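PDB 1ZTC: hypothetical protein TM0894 from Thermotoga maritima, which probably works as a dinuclear metal-dependent hydrolase of the metallo-beta-lactamase superfamily, possibly an endoribonuclease that cuts RNA. Local coordinates for residues A[17-22]-A[54-59]; A[84-89]-A[208-213]; A[108-113]-A[119-124]. All coordinates share one frame; numbering follows the deposited sequence.

Contact 1 (A[17-22]-A[54-59]); sequences ILVTGG and LSSMDE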
loop_
_atom_site.group_PDB
_atom_site.type_symbol
_atom_site.label_atom_id
_atom_site.label_comp_id
_atom_site.label_asym_id
_atom_site.label_seq_id
_atom_site.Cartn_x
_atom_site.Cartn_y
_atom_site.Cartn_z
ATOM N N ILE A 17 -22.291 2.561 3.821
ATOM C CA ILE A 17 -20.860 2.652 4.026
ATOM C C ILE A 17 -20.205 2.812 2.653
ATOM O O ILE A 17 -20.166 1.877 1.863
ATOM C CB ILE A 17 -20.314 1.441 4.801
ATOM C CG1 ILE A 17 -20.948 1.406 6.207
ATOM C CG2 ILE A 17 -18.795 1.549 4.964
ATOM C CD1 ILE A 17 -20.772 0.094 6.945
ATOM N N LEU A 18 -19.717 4.012 2.357
ATOM C CA LEU A 18 -19.161 4.298 1.050
ATOM C C LEU A 18 -17.774 3.689 0.863
ATOM O O LEU A 18 -17.397 3.263 -0.238
ATOM C CB LEU A 18 -19.080 5.805 0.844
ATOM C CG LEU A 18 -20.378 6.582 0.981
ATOM C CD1 LEU A 18 -20.167 7.986 0.477
ATOM C CD2 LEU A 18 -21.541 5.893 0.235
ATOM N N VAL A 19 -17.023 3.669 1.945
ATOM C CA VAL A 19 -15.665 3.155 1.994
ATOM C C VAL A 19 -15.472 2.460 3.339
ATOM O O VAL A 19 -15.782 3.033 4.369
ATOM C CB VAL A 19 -14.664 4.343 1.950
ATOM C CG1 VAL A 19 -13.236 3.915 2.245
ATOM C CG2 VAL A 19 -14.795 5.131 0.633
ATOM N N THR A 20 -14.932 1.251 3.333
ATOM C CA THR A 20 -14.365 0.680 4.558
ATOM C C THR A 20 -12.877 0.991 4.580
ATOM O O THR A 20 -12.140 0.759 3.613
ATOM C CB THR A 20 -14.608 -0.845 4.758
ATOM O OG1 THR A 20 -13.980 -1.555 3.717
ATOM C CG2 THR A 20 -16.083 -1.160 4.755
ATOM N N GLY A 21 -12.440 1.551 5.698
ATOM C CA GLY A 21 -11.105 2.112 5.809
ATOM C C GLY A 21 -10.023 1.090 5.976
ATOM O O GLY A 21 -10.285 -0.096 6.173
ATOM N N GLY A 22 -8.785 1.567 5.928
ATOM C CA GLY A 22 -7.629 0.713 6.062
ATOM C C GLY A 22 -6.402 1.503 6.406
ATOM O O GLY A 22 -6.478 2.665 6.812
ATOM N N LEU A 54 -7.628 11.312 0.580
ATOM C CA LEU A 54 -7.458 11.477 -0.829
ATOM C C LEU A 54 -7.375 10.155 -1.588
ATOM O O LEU A 54 -7.865 10.028 -2.714
ATOM C CB LEU A 54 -6.175 12.290 -1.055
ATOM C CG LEU A 54 -5.807 12.614 -2.501
ATOM C CD1 LEU A 54 -6.914 13.410 -3.152
ATOM C CD2 LEU A 54 -4.479 13.388 -2.548
ATOM N N SER A 55 -6.742 9.167 -0.971
ATOM C CA SER A 55 -6.546 7.882 -1.583
ATOM C C SER A 55 -7.844 7.086 -1.891
ATOM O O SER A 55 -7.812 6.158 -2.707
ATOM C CB SER A 55 -5.569 7.063 -0.726
ATOM O OG SER A 55 -6.081 6.817 0.567
ATOM N N SER A 56 -8.962 7.469 -1.254
ATOM C CA SER A 56 -10.284 6.891 -1.524
ATOM C C SER A 56 -11.062 7.560 -2.669
ATOM O O SER A 56 -12.220 7.227 -2.909
ATOM C CB SER A 56 -11.138 6.951 -0.262
ATOM O OG SER A 56 -10.586 6.102 0.711
HETATM N N MSE A 57 -10.415 8.465 -3.393
HETATM C CA MSE A 57 -11.078 9.275 -4.400
HETATM C C MSE A 57 -11.781 8.462 -5.490
HETATM O O MSE A 57 -12.879 8.827 -5.908
HETATM C CB MSE A 57 -10.099 10.293 -5.044
HETATM C CG MSE A 57 -8.971 9.641 -5.851
HETATM SE SE MSE A 57 -7.736 11.004 -6.527
HETATM C CE MSE A 57 -5.976 10.150 -5.830
ATOM N N ASP A 58 -11.175 7.376 -5.958
ATOM C CA ASP A 58 -11.828 6.558 -6.994
ATOM C C ASP A 58 -13.047 5.821 -6.432
ATOM O O ASP A 58 -14.044 5.673 -7.113
ATOM C CB ASP A 58 -10.888 5.517 -7.590
ATOM C CG ASP A 58 -9.706 6.138 -8.323
ATOM O OD1 ASP A 58 -9.843 7.304 -8.770
ATOM O OD2 ASP A 58 -8.665 5.432 -8.459
ATOM N N GLU A 59 -12.947 5.330 -5.197
ATOM C CA GLU A 59 -14.087 4.643 -4.592
ATOM C C GLU A 59 -15.236 5.615 -4.358
ATOM O O GLU A 59 -16.406 5.283 -4.606
ATOM C CB GLU A 59 -13.724 3.930 -3.280
ATOM C CG GLU A 59 -14.818 2.937 -2.842
ATOM C CD GLU A 59 -14.415 2.015 -1.685
ATOM O OE1 GLU A 59 -13.352 2.254 -1.037
ATOM O OE2 GLU A 59 -15.171 1.036 -1.464
HETATM O O HOH W 1 -15.498 -0.246 0.838
#
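The carboxylate of Glu59 turns one face to the strand: Val19 CG2 and Leu18 O both lie over that face, on the same side of the carboxylate plane. Water 1, by contrast, sits much nearer that plane, beyond OE2. This is where the edge strand 13-19 of the six-stranded sheet meets the first turn of helix 57-67, an alpha-on-beta layer of the metallo-beta-lactamase fold. At this end the strand carries a classic beta bulge, Leu18 and Val19 both facing Val37 of the adjoining strand.

Val19 carries the van der Waals contact. With CG1 anti to the backbone N (chi1 170°), both its methyls lie against the carboxylate oxygen OE1 of Glu59, CG2 at 3.6 Å and CG1 at 3.7 Å. Val19 CG1 also touches Ser56 OG at 3.8 Å. Ser56 occupies the N-cap position of the helix, yet its hydroxyl makes no capping bond.

Glu59 reaches the strand as an extended chain whose CG is anti to the backbone N (chi1 -166°). Its OE2 lies 3.4 Å from Leu18 O; both atoms are acceptors, so the approach is not a bond. Lys63, one helical turn on, donates to Leu18 O and makes a long, weak ion pair with OE2, which probably eases the repulsion between the two oxygens. OE1 has a stronger partner, a salt bridge to Arg29 of the second subunit; the same Arg29 also donates to Thr20 O. The buried carboxylate is therefore held from its own chain and from across the subunit interface.

Water 1 supplies the polar link between the segments, accepting from Thr20 N at 3.0 Å and donating to Glu59 OE2 at 2.7 Å.

Contact 2 (A[84-89]-A[208-213]); sequences LDHIFN and VFPHDA. With NI (nickel (II) ion), chain E.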
loop_
_atom_site.group_PDB
_atom_site.type_symbol
_atom_site.label_atom_id
_atom_site.label_comp_id
_atom_site.label_asym_id
_atom_site.label_seq_id
_atom_site.Cartn_x
_atom_site.Cartn_y
_atom_site.Cartn_z
ATOM N N LEU A 84 -5.901 13.727 9.598
ATOM C CA LEU A 84 -5.984 13.947 8.163
ATOM C C LEU A 84 -6.646 12.813 7.369
ATOM O O LEU A 84 -7.358 13.049 6.398
ATOM C CB LEU A 84 -4.562 14.149 7.626
ATOM C CG LEU A 84 -4.437 14.990 6.368
ATOM C CD1 LEU A 84 -5.075 16.360 6.532
ATOM C CD2 LEU A 84 -2.928 15.084 6.039
ATOM N N ASP A 85 -6.375 11.575 7.777
ATOM C CA ASP A 85 -6.924 10.390 7.081
ATOM C C ASP A 85 -8.458 10.248 7.244
ATOM O O ASP A 85 -9.125 9.513 6.491
ATOM C CB ASP A 85 -6.180 9.118 7.526
ATOM C CG ASP A 85 -6.273 8.866 9.031
ATOM O OD1 ASP A 85 -6.044 9.801 9.847
ATOM O OD2 ASP A 85 -6.617 7.733 9.390
ATOM N N HIS A 86 -9.012 11.018 8.177
ATOM C CA HIS A 86 -10.462 11.121 8.398
ATOM C C HIS A 86 -11.118 12.383 7.787
ATOM O O HIS A 86 -12.303 12.374 7.423
ATOM C CB HIS A 86 -10.709 11.115 9.925
ATOM C CG HIS A 86 -10.415 9.801 10.565
ATOM N ND1 HIS A 86 -11.407 8.987 11.066
ATOM C CD2 HIS A 86 -9.248 9.132 10.742
ATOM C CE1 HIS A 86 -10.861 7.880 11.541
ATOM N NE2 HIS A 86 -9.560 7.934 11.335
ATOM N N ILE A 87 -10.372 13.478 7.724
ATOM C CA ILE A 87 -10.943 14.771 7.398
ATOM C C ILE A 87 -10.578 15.347 6.028
ATOM O O ILE A 87 -11.191 16.327 5.597
ATOM C CB ILE A 87 -10.562 15.829 8.455
ATOM C CG1 ILE A 87 -9.042 16.129 8.409
ATOM C CG2 ILE A 87 -11.006 15.381 9.830
ATOM C CD1 ILE A 87 -8.593 17.201 9.312
ATOM N N PHE A 88 -9.546 14.827 5.388
ATOM C CA PHE A 88 -9.002 15.500 4.200
ATOM C C PHE A 88 -10.076 15.828 3.151
ATOM O O PHE A 88 -10.127 16.958 2.608
ATOM C CB PHE A 88 -7.930 14.658 3.511
ATOM C CG PHE A 88 -7.421 15.302 2.269
ATOM C CD1 PHE A 88 -6.412 16.234 2.334
ATOM C CD2 PHE A 88 -8.015 15.043 1.037
ATOM C CE1 PHE A 88 -5.985 16.915 1.199
ATOM C CE2 PHE A 88 -7.589 15.717 -0.106
ATOM C CZ PHE A 88 -6.563 16.636 -0.017
ATOM N N ASN A 89 -10.926 14.849 2.875
ATOM C CA ASN A 89 -11.943 14.976 1.814
ATOM C C ASN A 89 -13.020 16.005 2.132
ATOM O O ASN A 89 -13.844 16.318 1.274
ATOM C CB ASN A 89 -12.589 13.606 1.463
ATOM C CG ASN A 89 -11.635 12.660 0.788
ATOM O OD1 ASN A 89 -10.657 13.087 0.204
ATOM N ND2 ASN A 89 -11.944 11.352 0.816
ATOM N N VAL A 208 -19.036 -0.024 13.411
ATOM C CA VAL A 208 -18.362 0.502 12.228
ATOM C C VAL A 208 -17.030 1.100 12.656
ATOM O O VAL A 208 -16.973 2.180 13.235
ATOM C CB VAL A 208 -19.244 1.535 11.489
ATOM C CG1 VAL A 208 -18.482 2.195 10.314
ATOM C CG2 VAL A 208 -20.532 0.860 10.969
ATOM N N PHE A 209 -15.962 0.376 12.342
ATOM C CA PHE A 209 -14.596 0.779 12.661
ATOM C C PHE A 209 -14.052 1.703 11.558
ATOM O O PHE A 209 -14.536 1.694 10.427
ATOM C CB PHE A 209 -13.681 -0.436 12.778
ATOM C CG PHE A 209 -14.185 -1.498 13.708
ATOM C CD1 PHE A 209 -14.241 -1.275 15.078
ATOM C CD2 PHE A 209 -14.574 -2.726 13.223
ATOM C CE1 PHE A 209 -14.713 -2.260 15.931
ATOM C CE2 PHE A 209 -15.020 -3.709 14.072
ATOM C CZ PHE A 209 -15.097 -3.473 15.418
ATOM N N PRO A 210 -13.093 2.558 11.905
ATOM C CA PRO A 210 -12.544 3.491 10.905
ATOM C C PRO A 210 -11.514 2.899 9.954
ATOM O O PRO A 210 -11.210 3.531 8.939
ATOM C CB PRO A 210 -11.904 4.569 11.785
ATOM C CG PRO A 210 -11.483 3.790 13.038
ATOM C CD PRO A 210 -12.576 2.839 13.264
ATOM N N HIS A 211 -10.937 1.748 10.296
ATOM C CA HIS A 211 -9.866 1.127 9.486
ATOM C C HIS A 211 -10.038 -0.358 9.350
ATOM O O HIS A 211 -9.050 -1.100 9.319
ATOM C CB HIS A 211 -8.481 1.459 10.089
ATOM C CG HIS A 211 -8.252 2.920 10.163
ATOM N ND1 HIS A 211 -8.040 3.681 9.029
ATOM C CD2 HIS A 211 -8.319 3.788 11.204
ATOM C CE1 HIS A 211 -7.963 4.961 9.377
ATOM N NE2 HIS A 211 -8.159 5.049 10.680
ATOM N N ASP A 212 -11.295 -0.787 9.249
ATOM C CA ASP A 212 -11.596 -2.182 9.001
ATOM C C ASP A 212 -13.030 -2.282 8.512
ATOM O O ASP A 212 -13.754 -1.301 8.542
ATOM C CB ASP A 212 -11.395 -2.997 10.281
ATOM C CG ASP A 212 -11.103 -4.457 10.011
ATOM O OD1 ASP A 212 -11.264 -4.937 8.845
ATOM O OD2 ASP A 212 -10.673 -5.115 10.970
ATOM N N ALA A 213 -13.406 -3.463 8.028
ATOM C CA ALA A 213 -14.777 -3.777 7.698
ATOM C C ALA A 213 -15.595 -3.834 9.011
ATOM O O ALA A 213 -15.059 -4.178 10.059
ATOM C CB ALA A 213 -14.844 -5.118 6.960
HETATM NI NI NI E . -7.685 6.834 11.897
HETATM O O HOH W 2 -5.136 6.409 12.045
HETATM O O HOH W 3 -6.349 8.887 12.357
#
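His86 NE2 and His211 NE2 grip one nickel ion, each at 2.2 Å. Sharing the metal brings the two nitrogens to 3.3 Å of each other, a spacing set by coordination and not by a hydrogen bond. The imidazole planes meet obliquely, at 79°. Waters 2 and 3 bind the same ion at longer range, and Asp174 OD2 joins from outside the segments; since Asp174 also serves the second nickel site, it links the two.

His81, His83, Asp85 and His86 form the HxHxDH signature of the metallo-beta-lactamase superfamily; His211 comes from the loop after strand 206-208.

Asp85 belongs to this site too, although its OD2 stays 2.9 Å from the nickel, long for a direct bond. Its CG lies between the backbone N and the carbonyl carbon (chi1 59°), turning the carboxylate toward the metal. OD1 accepts from water 3 at 2.7 Å, whereas water 2 donates only weakly to OD2. OD2 also meets the edge of the His211 ring, 3.1 Å from CE1, with carboxylate and imidazole nearly coplanar.

Second-shell bonds fix the rotation of both rings: His86 ND1 is hydrogen-bonded to Asp50 OD2, and His211 ND1 to Gly22 O. At the His86 edge, CE1 packs against Pro210 CB at 3.5 Å.

Contact 3 (A[108-113]-A[119-124]); sequences NYLSFG and IYSKVI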
loop_
_atom_site.group_PDB
_atom_site.type_symbol
_atom_site.label_atom_id
_atom_site.label_comp_id
_atom_site.label_asym_id
_atom_site.label_seq_id
_atom_site.Cartn_x
_atom_site.Cartn_y
_atom_site.Cartn_z
ATOM N N ASN A 108 -2.587 23.188 18.515
ATOM C CA ASN A 108 -1.783 23.968 17.606
ATOM C C ASN A 108 -1.367 23.053 16.458
ATOM O O ASN A 108 -0.383 22.321 16.565
ATOM C CB ASN A 108 -0.584 24.484 18.397
ATOM C CG ASN A 108 0.333 25.358 17.583
ATOM O OD1 ASN A 108 0.169 25.508 16.382
ATOM N ND2 ASN A 108 1.302 25.927 18.236
ATOM N N TYR A 109 -2.132 23.103 15.373
ATOM C CA TYR A 109 -1.880 22.249 14.213
ATOM C C TYR A 109 -0.611 22.638 13.462
ATOM O O TYR A 109 0.026 21.800 12.859
ATOM C CB TYR A 109 -3.099 22.229 13.295
ATOM C CG TYR A 109 -4.210 21.495 13.984
ATOM C CD1 TYR A 109 -4.231 20.116 13.993
ATOM C CD2 TYR A 109 -5.191 22.178 14.706
ATOM C CE1 TYR A 109 -5.228 19.413 14.661
ATOM C CE2 TYR A 109 -6.198 21.483 15.384
ATOM C CZ TYR A 109 -6.194 20.097 15.360
ATOM O OH TYR A 109 -7.144 19.380 16.029
ATOM N N LEU A 110 -0.242 23.907 13.510
ATOM C CA LEU A 110 1.021 24.368 12.919
ATOM C C LEU A 110 2.248 23.753 13.550
ATOM O O LEU A 110 3.332 23.746 12.966
ATOM C CB LEU A 110 1.215 25.884 13.114
ATOM C CG LEU A 110 0.394 26.776 12.217
ATOM C CD1 LEU A 110 0.836 28.208 12.435
ATOM C CD2 LEU A 110 0.550 26.349 10.750
ATOM N N SER A 111 2.090 23.272 14.768
ATOM C CA SER A 111 3.195 22.606 15.441
ATOM C C SER A 111 3.338 21.118 15.043
ATOM O O SER A 111 4.254 20.467 15.503
ATOM C CB SER A 111 3.102 22.758 16.977
ATOM O OG SER A 111 2.253 21.777 17.574
ATOM N N PHE A 112 2.457 20.596 14.195
ATOM C CA PHE A 112 2.577 19.209 13.679
ATOM C C PHE A 112 3.732 18.993 12.678
ATOM O O PHE A 112 3.911 17.903 12.159
ATOM C CB PHE A 112 1.289 18.786 12.998
ATOM C CG PHE A 112 0.209 18.390 13.934
ATOM C CD1 PHE A 112 0.220 18.801 15.277
ATOM C CD2 PHE A 112 -0.850 17.608 13.464
ATOM C CE1 PHE A 112 -0.803 18.433 16.134
ATOM C CE2 PHE A 112 -1.877 17.224 14.305
ATOM C CZ PHE A 112 -1.862 17.635 15.649
ATOM N N GLY A 113 4.496 20.035 12.391
ATOM C CA GLY A 113 5.541 19.982 11.391
ATOM C C GLY A 113 5.255 21.022 10.334
ATOM O O GLY A 113 4.103 21.361 10.083
ATOM N N ILE A 119 -0.798 21.379 5.800
ATOM C CA ILE A 119 -1.902 20.662 5.180
ATOM C C ILE A 119 -3.120 20.676 6.140
ATOM O O ILE A 119 -4.246 20.969 5.741
ATOM C CB ILE A 119 -1.483 19.177 4.764
ATOM C CG1 ILE A 119 -0.356 19.190 3.725
ATOM C CG2 ILE A 119 -2.682 18.445 4.220
ATOM C CD1 ILE A 119 -0.729 19.867 2.415
ATOM N N TYR A 120 -2.886 20.410 7.422
ATOM C CA TYR A 120 -3.968 20.518 8.432
ATOM C C TYR A 120 -4.613 21.896 8.435
ATOM O O TYR A 120 -5.834 22.039 8.427
ATOM C CB TYR A 120 -3.422 20.197 9.839
ATOM C CG TYR A 120 -3.475 18.714 10.194
ATOM C CD1 TYR A 120 -2.444 17.849 9.840
ATOM C CD2 TYR A 120 -4.577 18.177 10.879
ATOM C CE1 TYR A 120 -2.502 16.484 10.155
ATOM C CE2 TYR A 120 -4.647 16.810 11.194
ATOM C CZ TYR A 120 -3.617 15.985 10.851
ATOM O OH TYR A 120 -3.702 14.651 11.170
ATOM N N SER A 121 -3.790 22.921 8.411
ATOM C CA SER A 121 -4.305 24.276 8.449
ATOM C C SER A 121 -5.164 24.616 7.259
ATOM O O SER A 121 -6.193 25.263 7.418
ATOM C CB SER A 121 -3.170 25.274 8.495
ATOM O OG SER A 121 -2.437 25.030 9.666
ATOM N N LYS A 122 -4.727 24.200 6.065
ATOM C CA LYS A 122 -5.507 24.447 4.863
ATOM C C LYS A 122 -6.842 23.712 4.904
ATOM O O LYS A 122 -7.852 24.266 4.560
ATOM C CB LYS A 122 -4.700 24.079 3.630
ATOM C CG LYS A 122 -3.547 25.084 3.420
ATOM C CD LYS A 122 -2.515 24.548 2.387
ATOM C CE LYS A 122 -2.529 25.312 1.074
ATOM N NZ LYS A 122 -2.668 26.791 1.237
ATOM N N VAL A 123 -6.840 22.462 5.315
ATOM C CA VAL A 123 -8.095 21.706 5.412
ATOM C C VAL A 123 -9.051 22.364 6.398
ATOM O O VAL A 123 -10.184 22.674 6.074
ATOM C CB VAL A 123 -7.844 20.238 5.861
ATOM C CG1 VAL A 123 -9.169 19.512 6.109
ATOM C CG2 VAL A 123 -7.044 19.506 4.821
ATOM N N ILE A 124 -8.560 22.613 7.604
ATOM C CA ILE A 124 -9.370 23.184 8.675
ATOM C C ILE A 124 -9.920 24.546 8.292
ATOM O O ILE A 124 -11.067 24.831 8.566
ATOM C CB ILE A 124 -8.567 23.299 9.974
ATOM C CG1 ILE A 124 -8.312 21.911 10.551
ATOM C CG2 ILE A 124 -9.258 24.222 11.014
ATOM C CD1 ILE A 124 -7.173 21.862 11.545
#
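Tyr120 meets two aromatic side chains of the 108-113 loop, Tyr109 and Phe112, in two different ways. Phe112 presents its edge to a face of the Tyr120 ring, a T-shaped pair with planes at 73° and centroids 5.1 Å apart; its CD2 comes within 3.9 Å of Tyr120 CE1, displaced toward the rim of the ring. Tyr109 lies nearly parallel to Tyr120 but is slid so far along that the rings barely overlap. What touches there is Tyr109 CD1 against Tyr120 CD2, at 3.7 Å.

The closely packed part is completed by Ile124, one helical turn beyond Tyr120. Its CD1 stands over the Tyr109 face in a CH-pi contact, 3.9 Å from the ring centroid and only 15° off the normal. Tyr109 owes this position to a first torsion that puts CG anti to its carbonyl carbon (chi1 -69°), sending the ring toward the helix.

The outer side is much thinner. Leu110 starts out pointing away from the helix, and its CD2 swings back to 3.4 Å from Ser121 OG. That hydroxyl is already bonded to Gly117 O one turn back, so the leucine methyl merely covers it. Leu110 and Phe112 are both exposed, whereas Tyr109 and Tyr120 are buried. Within the loop, Ser111 OG donates to Asn108 O at 2.9 Å, and Ser111 N adds a backbone bond, so that Asn108 O takes two donors in the turn that carries the aromatics.

Tyr120 OH, in turn, hydrogen-bonds Leu84 N at the start of the short metal-site helix. The whole is an aromatic cluster in which a loop folds back on the helix it precedes, helix 114-125, beside the dinuclear site of a metallo-beta-lactamase fold.

In the fold
From the N terminus, contact 1 comes first: it closes a loop made largely of strands, tying edge strand 13-19 to the start of helix 57-67, and is complete before contact 2 opens. Contact 2 spans far more chain, bringing residues 84-89 to the loop after strand 206-208 at the metal site. Contact 3 falls within that span as a short local closure, 108-113 on helix 114-125. Contacts 1 and 2 adjoin where the 17-22 segment meets the 208-213 loop, and where Leu54 packs beside Phe88; Leu84, packed on Ile119 and Val123, joins contact 2 to contact 3. Contacts 1 and 3 do not meet, their centres about 23 Å apart.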